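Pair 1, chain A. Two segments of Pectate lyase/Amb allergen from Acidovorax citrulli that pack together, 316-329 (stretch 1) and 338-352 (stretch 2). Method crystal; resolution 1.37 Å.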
# COMPACT_ATOMS: atom_id res chain seq x y z
N SER A 316 -27.59 0.52 22.98
CA SER A 316 -26.40 1.07 22.33
C SER A 316 -25.65 2.18 23.09
O SER A 316 -24.62 2.66 22.63
CB SER A 316 -26.75 1.55 20.91
OG SER A 316 -27.77 2.53 20.94
N GLY A 317 -26.15 2.58 24.24
CA GLY A 317 -25.46 3.59 25.05
C GLY A 317 -25.54 3.18 26.50
O GLY A 317 -26.15 3.86 27.34
N ASN A 318 -24.89 2.06 26.81
CA ASN A 318 -25.10 1.36 28.07
C ASN A 318 -23.81 1.38 28.88
O ASN A 318 -22.83 0.74 28.50
CB ASN A 318 -25.55 -0.07 27.77
CG ASN A 318 -25.94 -0.85 29.01
OD1 ASN A 318 -25.47 -0.58 30.12
ND2 ASN A 318 -26.83 -1.83 28.83
N PRO A 319 -23.81 2.11 30.01
CA PRO A 319 -22.59 2.23 30.82
C PRO A 319 -22.25 0.98 31.62
O PRO A 319 -21.30 1.01 32.39
CB PRO A 319 -22.92 3.39 31.77
CG PRO A 319 -24.40 3.32 31.93
CD PRO A 319 -24.94 2.88 30.58
N ARG A 320 -23.01 -0.09 31.42
CA ARG A 320 -22.68 -1.40 32.01
C ARG A 320 -21.95 -2.30 31.01
O ARG A 320 -21.51 -3.40 31.35
CB ARG A 320 -23.95 -2.06 32.55
CG ARG A 320 -24.60 -1.15 33.59
CD ARG A 320 -25.98 -1.58 34.04
NE ARG A 320 -26.45 -0.63 35.04
CZ ARG A 320 -27.72 -0.48 35.41
NH1 ARG A 320 -28.66 -1.22 34.85
NH2 ARG A 320 -28.04 0.43 36.34
N MET A 321 -21.81 -1.81 29.78
CA MET A 321 -21.10 -2.51 28.71
C MET A 321 -19.79 -1.78 28.39
O MET A 321 -19.41 -0.83 29.07
CB MET A 321 -21.98 -2.54 27.45
CG MET A 321 -23.32 -3.24 27.66
SD MET A 321 -23.10 -5.02 27.87
CE MET A 321 -24.72 -5.51 28.48
N LEU A 322 -19.10 -2.24 27.35
CA LEU A 322 -17.97 -1.51 26.78
C LEU A 322 -16.77 -1.42 27.72
O LEU A 322 -16.01 -0.44 27.69
CB LEU A 322 -18.40 -0.12 26.27
CG LEU A 322 -19.66 -0.11 25.40
CD1 LEU A 322 -20.01 1.33 25.02
CD2 LEU A 322 -19.56 -1.00 24.14
N LYS A 323 -16.57 -2.46 28.52
CA LYS A 323 -15.37 -2.53 29.35
C LYS A 323 -14.22 -3.05 28.50
O LYS A 323 -14.25 -4.20 28.04
CB LYS A 323 -15.60 -3.44 30.55
CG LYS A 323 -16.60 -2.84 31.54
CD LYS A 323 -16.98 -3.87 32.61
CE LYS A 323 -17.82 -3.30 33.77
NZ LYS A 323 -19.10 -2.76 33.26
N VAL A 324 -13.21 -2.20 28.28
CA VAL A 324 -12.13 -2.51 27.35
C VAL A 324 -10.79 -2.11 27.97
O VAL A 324 -10.67 -1.03 28.58
CB VAL A 324 -12.29 -1.75 26.00
CG1 VAL A 324 -11.22 -2.19 25.01
CG2 VAL A 324 -13.67 -1.96 25.43
N THR A 325 -9.80 -3.00 27.85
CA THR A 325 -8.44 -2.70 28.26
C THR A 325 -7.52 -2.70 27.04
O THR A 325 -7.56 -3.65 26.25
CB THR A 325 -7.92 -3.78 29.22
OG1 THR A 325 -8.80 -3.89 30.35
CG2 THR A 325 -6.50 -3.46 29.67
N PHE A 326 -6.72 -1.66 26.90
CA PHE A 326 -5.66 -1.60 25.87
C PHE A 326 -4.32 -1.54 26.58
O PHE A 326 -4.06 -0.59 27.32
CB PHE A 326 -5.72 -0.30 25.04
CG PHE A 326 -6.90 -0.17 24.11
CD1 PHE A 326 -8.13 0.31 24.57
CD2 PHE A 326 -6.74 -0.43 22.75
CE1 PHE A 326 -9.19 0.52 23.69
CE2 PHE A 326 -7.81 -0.23 21.86
CZ PHE A 326 -9.04 0.25 22.34
N HIS A 327 -3.42 -2.49 26.32
CA HIS A 327 -2.08 -2.37 26.87
C HIS A 327 -1.02 -2.99 25.98
O HIS A 327 -1.27 -3.99 25.30
CB HIS A 327 -1.98 -2.89 28.33
CG HIS A 327 -2.04 -4.38 28.47
ND1 HIS A 327 -0.92 -5.18 28.38
CD2 HIS A 327 -3.07 -5.20 28.77
CE1 HIS A 327 -1.26 -6.44 28.61
NE2 HIS A 327 -2.56 -6.48 28.85
N GLY A 328 0.16 -2.38 26.00
CA GLY A 328 1.30 -2.91 25.28
C GLY A 328 1.21 -2.74 23.78
O GLY A 328 1.95 -3.36 23.03
N ASN A 329 0.29 -1.89 23.32
CA ASN A 329 0.11 -1.72 21.88
C ASN A 329 0.99 -0.62 21.32
O ASN A 329 1.34 0.34 22.03
CB ASN A 329 -1.35 -1.41 21.55
CG ASN A 329 -2.31 -2.47 22.06
OD1 ASN A 329 -2.34 -3.59 21.56
ND2 ASN A 329 -3.10 -2.13 23.08
N GLN A 338 -8.13 7.07 19.30
CA GLN A 338 -7.13 6.16 19.84
C GLN A 338 -7.03 6.25 21.37
O GLN A 338 -5.98 6.60 21.91
CB GLN A 338 -5.78 6.30 19.10
CG GLN A 338 -5.18 7.72 19.01
CD GLN A 338 -4.10 7.84 17.93
OE1 GLN A 338 -3.21 6.99 17.81
NE2 GLN A 338 -4.17 8.91 17.15
N ALA A 339 -8.09 5.91 22.11
CA ALA A 339 -9.40 5.45 21.64
C ALA A 339 -10.45 6.54 21.90
O ALA A 339 -10.23 7.41 22.76
CB ALA A 339 -9.81 4.16 22.38
N ARG A 340 -11.58 6.48 21.19
CA ARG A 340 -12.69 7.38 21.47
C ARG A 340 -13.71 6.64 22.35
O ARG A 340 -14.30 5.65 21.90
CB ARG A 340 -13.37 7.86 20.19
CG ARG A 340 -14.35 9.00 20.40
CD ARG A 340 -15.40 9.13 19.29
NE ARG A 340 -16.08 10.43 19.38
CZ ARG A 340 -17.01 10.72 20.30
NH1 ARG A 340 -17.40 9.81 21.19
NH2 ARG A 340 -17.54 11.94 20.33
N VAL A 341 -13.89 7.10 23.58
CA VAL A 341 -14.64 6.32 24.58
C VAL A 341 -15.94 6.95 25.05
O VAL A 341 -15.94 8.00 25.72
CB VAL A 341 -13.76 6.03 25.80
CG1 VAL A 341 -14.55 5.21 26.81
CG2 VAL A 341 -12.47 5.32 25.36
N ARG A 342 -17.06 6.31 24.70
CA ARG A 342 -18.37 6.61 25.32
C ARG A 342 -18.76 5.45 26.23
O ARG A 342 -18.44 4.31 25.92
CB ARG A 342 -19.49 6.73 24.28
CG ARG A 342 -19.34 7.86 23.29
CD ARG A 342 -20.50 7.77 22.30
NE ARG A 342 -20.61 8.91 21.39
CZ ARG A 342 -20.29 8.90 20.10
NH1 ARG A 342 -19.82 7.81 19.52
NH2 ARG A 342 -20.48 10.00 19.38
N TYR A 343 -19.43 5.77 27.34
CA TYR A 343 -20.16 4.81 28.19
C TYR A 343 -19.33 3.76 28.92
O TYR A 343 -19.69 3.40 30.02
CB TYR A 343 -21.37 4.17 27.46
CG TYR A 343 -22.45 5.21 27.29
CD1 TYR A 343 -23.20 5.66 28.39
CD2 TYR A 343 -22.67 5.83 26.06
CE1 TYR A 343 -24.15 6.66 28.26
CE2 TYR A 343 -23.62 6.83 25.92
CZ TYR A 343 -24.34 7.25 27.03
OH TYR A 343 -25.28 8.25 26.92
N GLY A 344 -18.22 3.30 28.34
CA GLY A 344 -17.46 2.21 28.93
C GLY A 344 -16.39 2.62 29.94
O GLY A 344 -15.96 3.78 29.98
N MET A 345 -15.97 1.66 30.75
CA MET A 345 -14.82 1.80 31.64
C MET A 345 -13.60 1.27 30.89
O MET A 345 -13.44 0.06 30.73
CB MET A 345 -15.06 1.04 32.94
CG MET A 345 -16.32 1.57 33.65
SD MET A 345 -17.05 0.44 34.84
CE MET A 345 -15.80 0.61 36.06
N VAL A 346 -12.78 2.18 30.39
CA VAL A 346 -11.70 1.82 29.47
C VAL A 346 -10.34 2.19 30.07
O VAL A 346 -10.12 3.33 30.49
CB VAL A 346 -11.90 2.50 28.11
CG1 VAL A 346 -10.73 2.25 27.17
CG2 VAL A 346 -13.20 2.00 27.49
N HIS A 347 -9.46 1.20 30.13
CA HIS A 347 -8.14 1.33 30.72
C HIS A 347 -7.11 1.26 29.60
O HIS A 347 -7.09 0.29 28.85
CB HIS A 347 -7.96 0.17 31.71
CG HIS A 347 -6.68 0.19 32.50
ND1 HIS A 347 -6.20 -0.96 33.10
CD2 HIS A 347 -5.82 1.18 32.82
CE1 HIS A 347 -5.11 -0.67 33.77
NE2 HIS A 347 -4.84 0.62 33.61
N LEU A 348 -6.27 2.29 29.48
CA LEU A 348 -5.18 2.27 28.49
C LEU A 348 -3.89 2.41 29.26
O LEU A 348 -3.66 3.43 29.91
CB LEU A 348 -5.29 3.44 27.49
CG LEU A 348 -6.60 3.48 26.70
CD1 LEU A 348 -7.56 4.50 27.31
CD2 LEU A 348 -6.36 3.74 25.22
N TYR A 349 -3.06 1.37 29.24
CA TYR A 349 -1.79 1.46 29.93
C TYR A 349 -0.63 0.92 29.11
O TYR A 349 -0.78 -0.03 28.36
CB TYR A 349 -1.83 0.80 31.33
CG TYR A 349 -1.96 -0.71 31.42
CD1 TYR A 349 -3.21 -1.33 31.39
CD2 TYR A 349 -0.84 -1.52 31.62
CE1 TYR A 349 -3.32 -2.71 31.54
CE2 TYR A 349 -0.95 -2.90 31.75
CZ TYR A 349 -2.19 -3.48 31.71
OH TYR A 349 -2.30 -4.86 31.85
N ASN A 350 0.53 1.56 29.24
CA ASN A 350 1.74 1.06 28.59
C ASN A 350 1.56 0.85 27.09
O ASN A 350 1.95 -0.19 26.54
CB ASN A 350 2.23 -0.26 29.23
CG ASN A 350 2.79 -0.09 30.64
OD1 ASN A 350 2.76 -1.04 31.41
ND2 ASN A 350 3.36 1.09 30.97
N ASN A 351 0.94 1.83 26.44
CA ASN A 351 0.92 1.85 24.98
C ASN A 351 1.92 2.89 24.47
O ASN A 351 2.27 3.82 25.19
CB ASN A 351 -0.48 2.18 24.46
CG ASN A 351 -1.51 1.22 24.98
OD1 ASN A 351 -1.58 0.07 24.53
ND2 ASN A 351 -2.30 1.66 25.95
N TYR A 352 2.40 2.68 23.24
CA TYR A 352 3.30 3.62 22.59
C TYR A 352 2.58 4.20 21.38
O TYR A 352 2.28 3.49 20.42
CB TYR A 352 4.57 2.90 22.13
CG TYR A 352 5.53 3.75 21.33
CD1 TYR A 352 5.68 5.11 21.58
CD2 TYR A 352 6.32 3.18 20.34
CE1 TYR A 352 6.58 5.88 20.85
CE2 TYR A 352 7.21 3.94 19.60
CZ TYR A 352 7.34 5.29 19.87
OH TYR A 352 8.24 6.05 19.16
O HOH W 1 -19.17 3.13 32.60

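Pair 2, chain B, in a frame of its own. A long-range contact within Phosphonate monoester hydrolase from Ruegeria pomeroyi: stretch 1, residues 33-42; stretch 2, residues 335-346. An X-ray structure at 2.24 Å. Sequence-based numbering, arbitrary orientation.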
# COMPACT_ATOMS: atom_id res chain seq x y z
N GLN B 33 -8.28 -25.68 22.71
CA GLN B 33 -6.93 -26.25 22.78
C GLN B 33 -5.90 -25.23 23.29
O GLN B 33 -5.23 -25.48 24.30
CB GLN B 33 -6.52 -26.88 21.43
CG GLN B 33 -5.26 -27.76 21.48
CD GLN B 33 -5.43 -29.12 22.12
OE1 GLN B 33 -6.48 -29.45 22.70
NE2 GLN B 33 -4.40 -29.93 22.05
N SER B 34 -5.77 -24.08 22.61
CA SER B 34 -4.84 -23.02 23.02
C SER B 34 -5.58 -21.68 23.01
O SER B 34 -5.72 -21.04 21.96
CB SER B 34 -3.62 -22.97 22.10
OG SER B 34 -2.92 -24.20 22.04
N ASN B 35 -6.08 -21.27 24.18
CA ASN B 35 -6.80 -20.01 24.30
C ASN B 35 -5.92 -18.96 24.92
O ASN B 35 -4.98 -19.29 25.66
CB ASN B 35 -8.05 -20.16 25.16
CG ASN B 35 -9.07 -21.17 24.69
OD1 ASN B 35 -9.48 -21.20 23.52
ND2 ASN B 35 -9.53 -21.99 25.63
N VAL B 36 -6.22 -17.69 24.63
CA VAL B 36 -5.54 -16.56 25.24
C VAL B 36 -6.58 -15.60 25.84
O VAL B 36 -7.44 -15.09 25.13
CB VAL B 36 -4.48 -15.84 24.34
CG1 VAL B 36 -3.78 -14.71 25.11
CG2 VAL B 36 -3.45 -16.84 23.81
N LEU B 37 -6.51 -15.41 27.16
CA LEU B 37 -7.39 -14.49 27.87
C LEU B 37 -6.51 -13.39 28.44
O LEU B 37 -5.76 -13.61 29.39
CB LEU B 37 -8.24 -15.17 28.97
CG LEU B 37 -9.14 -14.22 29.83
CD1 LEU B 37 -10.18 -13.48 28.98
CD2 LEU B 37 -9.81 -14.96 30.95
N PHE B 38 -6.60 -12.22 27.82
CA PHE B 38 -5.82 -11.05 28.18
C PHE B 38 -6.71 -9.98 28.80
O PHE B 38 -7.47 -9.30 28.09
CB PHE B 38 -5.06 -10.54 26.93
CG PHE B 38 -4.00 -9.49 27.13
CD1 PHE B 38 -3.56 -9.14 28.41
CD2 PHE B 38 -3.38 -8.88 26.04
CE1 PHE B 38 -2.58 -8.17 28.60
CE2 PHE B 38 -2.40 -7.91 26.23
CZ PHE B 38 -1.99 -7.58 27.51
N ILE B 39 -6.63 -9.85 30.15
CA ILE B 39 -7.40 -8.84 30.89
C ILE B 39 -6.47 -7.72 31.32
O ILE B 39 -5.42 -7.98 31.92
CB ILE B 39 -8.24 -9.37 32.12
CG1 ILE B 39 -9.14 -10.54 31.74
CG2 ILE B 39 -9.07 -8.21 32.79
CD1 ILE B 39 -9.81 -11.21 32.98
N ILE B 40 -6.91 -6.46 31.06
CA ILE B 40 -6.23 -5.24 31.45
C ILE B 40 -7.22 -4.37 32.23
O ILE B 40 -8.26 -3.96 31.70
CB ILE B 40 -5.55 -4.46 30.26
CG1 ILE B 40 -4.50 -5.34 29.53
CG2 ILE B 40 -4.94 -3.12 30.74
CD1 ILE B 40 -3.88 -4.72 28.31
N ILE B 41 -6.89 -4.12 33.51
CA ILE B 41 -7.66 -3.27 34.40
C ILE B 41 -6.98 -1.90 34.27
O ILE B 41 -5.76 -1.82 34.35
CB ILE B 41 -7.66 -3.80 35.88
CG1 ILE B 41 -8.25 -5.22 35.98
CG2 ILE B 41 -8.41 -2.84 36.83
CD1 ILE B 41 -7.88 -5.97 37.30
N ASP B 42 -7.74 -0.83 34.02
CA ASP B 42 -7.18 0.51 33.92
C ASP B 42 -7.02 1.09 35.35
O ASP B 42 -7.94 0.98 36.19
CB ASP B 42 -8.10 1.41 33.08
CG ASP B 42 -7.41 2.47 32.24
OD1 ASP B 42 -6.84 3.41 32.82
OD2 ASP B 42 -7.51 2.40 30.99
N GLY B 335 -14.61 -26.11 31.17
CA GLY B 335 -13.40 -26.93 31.16
C GLY B 335 -12.31 -26.32 30.30
O GLY B 335 -11.52 -27.05 29.69
N GLN B 336 -12.26 -24.98 30.24
CA GLN B 336 -11.31 -24.22 29.44
C GLN B 336 -10.23 -23.52 30.27
O GLN B 336 -9.31 -22.97 29.69
CB GLN B 336 -12.04 -23.20 28.56
CG GLN B 336 -12.88 -23.79 27.43
CD GLN B 336 -13.51 -22.67 26.62
OE1 GLN B 336 -13.07 -22.36 25.51
NE2 GLN B 336 -14.48 -21.97 27.20
N TYR B 337 -10.33 -23.56 31.61
CA TYR B 337 -9.39 -22.93 32.52
C TYR B 337 -7.94 -23.46 32.43
O TYR B 337 -7.01 -22.66 32.35
CB TYR B 337 -9.92 -23.02 33.96
CG TYR B 337 -9.06 -22.39 35.03
CD1 TYR B 337 -9.09 -21.01 35.25
CD2 TYR B 337 -8.27 -23.17 35.87
CE1 TYR B 337 -8.33 -20.43 36.27
CE2 TYR B 337 -7.51 -22.60 36.89
CZ TYR B 337 -7.55 -21.23 37.08
OH TYR B 337 -6.80 -20.66 38.09
N ASP B 338 -7.76 -24.79 32.48
CA ASP B 338 -6.42 -25.40 32.44
C ASP B 338 -5.72 -25.26 31.09
O ASP B 338 -4.50 -25.19 31.08
CB ASP B 338 -6.44 -26.87 32.91
CG ASP B 338 -7.08 -27.13 34.27
OD1 ASP B 338 -6.92 -26.28 35.18
OD2 ASP B 338 -7.65 -28.22 34.45
N ASP B 339 -6.48 -25.16 29.97
CA ASP B 339 -5.98 -25.02 28.59
C ASP B 339 -5.89 -23.54 28.09
O ASP B 339 -5.83 -23.31 26.86
CB ASP B 339 -6.89 -25.83 27.62
CG ASP B 339 -6.80 -27.35 27.71
OD1 ASP B 339 -5.88 -27.87 28.39
OD2 ASP B 339 -7.63 -28.02 27.05
N THR B 340 -5.88 -22.55 29.02
CA THR B 340 -5.86 -21.12 28.68
C THR B 340 -4.68 -20.35 29.29
O THR B 340 -4.40 -20.46 30.49
CB THR B 340 -7.21 -20.46 29.06
OG1 THR B 340 -8.25 -21.16 28.37
CG2 THR B 340 -7.31 -18.95 28.72
N LEU B 341 -4.02 -19.52 28.46
CA LEU B 341 -3.00 -18.60 28.91
C LEU B 341 -3.78 -17.39 29.41
O LEU B 341 -4.45 -16.70 28.61
CB LEU B 341 -2.02 -18.20 27.78
CG LEU B 341 -1.04 -17.06 28.08
CD1 LEU B 341 -0.05 -17.44 29.20
CD2 LEU B 341 -0.30 -16.63 26.85
N ILE B 342 -3.75 -17.16 30.73
CA ILE B 342 -4.44 -16.05 31.38
C ILE B 342 -3.41 -15.00 31.74
O ILE B 342 -2.43 -15.30 32.41
CB ILE B 342 -5.34 -16.47 32.59
CG1 ILE B 342 -6.41 -17.52 32.17
CG2 ILE B 342 -5.99 -15.23 33.25
CD1 ILE B 342 -7.17 -18.21 33.34
N VAL B 343 -3.62 -13.78 31.23
CA VAL B 343 -2.75 -12.65 31.52
C VAL B 343 -3.60 -11.55 32.15
O VAL B 343 -4.54 -11.04 31.53
CB VAL B 343 -1.93 -12.11 30.31
CG1 VAL B 343 -0.94 -11.03 30.77
CG2 VAL B 343 -1.19 -13.22 29.56
N VAL B 344 -3.29 -11.22 33.41
CA VAL B 344 -3.99 -10.16 34.13
C VAL B 344 -2.96 -9.12 34.56
O VAL B 344 -1.96 -9.46 35.21
CB VAL B 344 -4.90 -10.65 35.31
CG1 VAL B 344 -5.69 -9.48 35.91
CG2 VAL B 344 -5.86 -11.74 34.85
N THR B 345 -3.22 -7.86 34.19
CA THR B 345 -2.36 -6.74 34.52
C THR B 345 -3.18 -5.43 34.58
O THR B 345 -4.38 -5.43 34.32
CB THR B 345 -1.20 -6.65 33.45
OG1 THR B 345 -0.16 -5.79 33.94
CG2 THR B 345 -1.68 -6.18 32.07
N ALA B 346 -2.50 -4.32 34.90
CA ALA B 346 -3.01 -2.96 34.80
C ALA B 346 -2.09 -2.24 33.81
O ALA B 346 -0.92 -2.61 33.69
CB ALA B 346 -3.00 -2.26 36.15

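Pair 1 and pair 2 each lay two strands side by side in parallel, and 14 central residues superpose with an RMSD of 0.8 Å. In pair 1, strand 324-327 runs 6° from strand 345-349 with axes 4.7 Å apart at closest approach; in pair 2, strand 35-41 runs 12° from strand 340-346 at 4.6 Å. The match is tightest at Thr A325 = Phe B38, Phe A326 = Ile B39, His A327 = Ile B40 and His A347 = Val B343, whose CA atoms fall within 0.3 Å of one another.

The hydrogen-bond ladder is shared. Alternate residues of stretch 1 bond through both N and O, as parallel strands require: Phe A326 N donates to His A347 O (2.8 Å) and Tyr A349 N to Phe A326 O (2.9 Å), just as Ile B39 N donates to Val B343 O (2.8 Å) and Thr B345 N to Ile B39 O (3.2 Å). One step earlier, Val A324 N makes a weak bond to Met A345 O (3.3 Å), whereas its counterpart Leu B37 N reaches Leu B341 O at 2.8 Å.

Side chains fill the common frame differently. On the face carrying Phe A326 and Leu A348, the phenyl ring spans several neighbours: Phe A326 CD1 lies 3.9 Å from Leu A348 CD2, and Phe A326 CE1 lies 3.9 Å from Ala A339 CB. Pair 2 uses branched aliphatics at the matched positions, with Ile B39 CB 4.3 Å from Val B344 CG2. On the other face, His A327 and Tyr A349 set their rings at 15° but slid apart, so that His A327 CB sits over the tyrosine ring, 3.3 Å from its centroid. Ile B40 and Thr B345 replace this aromatic pair with a simple aliphatic contact, CG1 of Ile B40 to CG2 of Thr B345 at 3.9 Å.

The entrances diverge. Gly A344 CA lies 3.3 Å from Leu A322 O; an ideal CB there would fall 2.0 Å from that oxygen, so this backbone has no room for a side chain. Its counterpart Thr B340 does carry one, and Thr B340 OG1 accepts from Asn B35 ND2 (3.1 Å) while donating to Gln B336 O (2.5 Å, very short). One residue before Gly A344, Tyr A343 (matching Asp B339) offers a ring face to Gly A317, whose CA is 4.0 Å from the ring centroid. At the far end of pair 1, Asn A351 OD1 accepts from Asn A329 N and Asn A329 ND2, each at 3.0 Å.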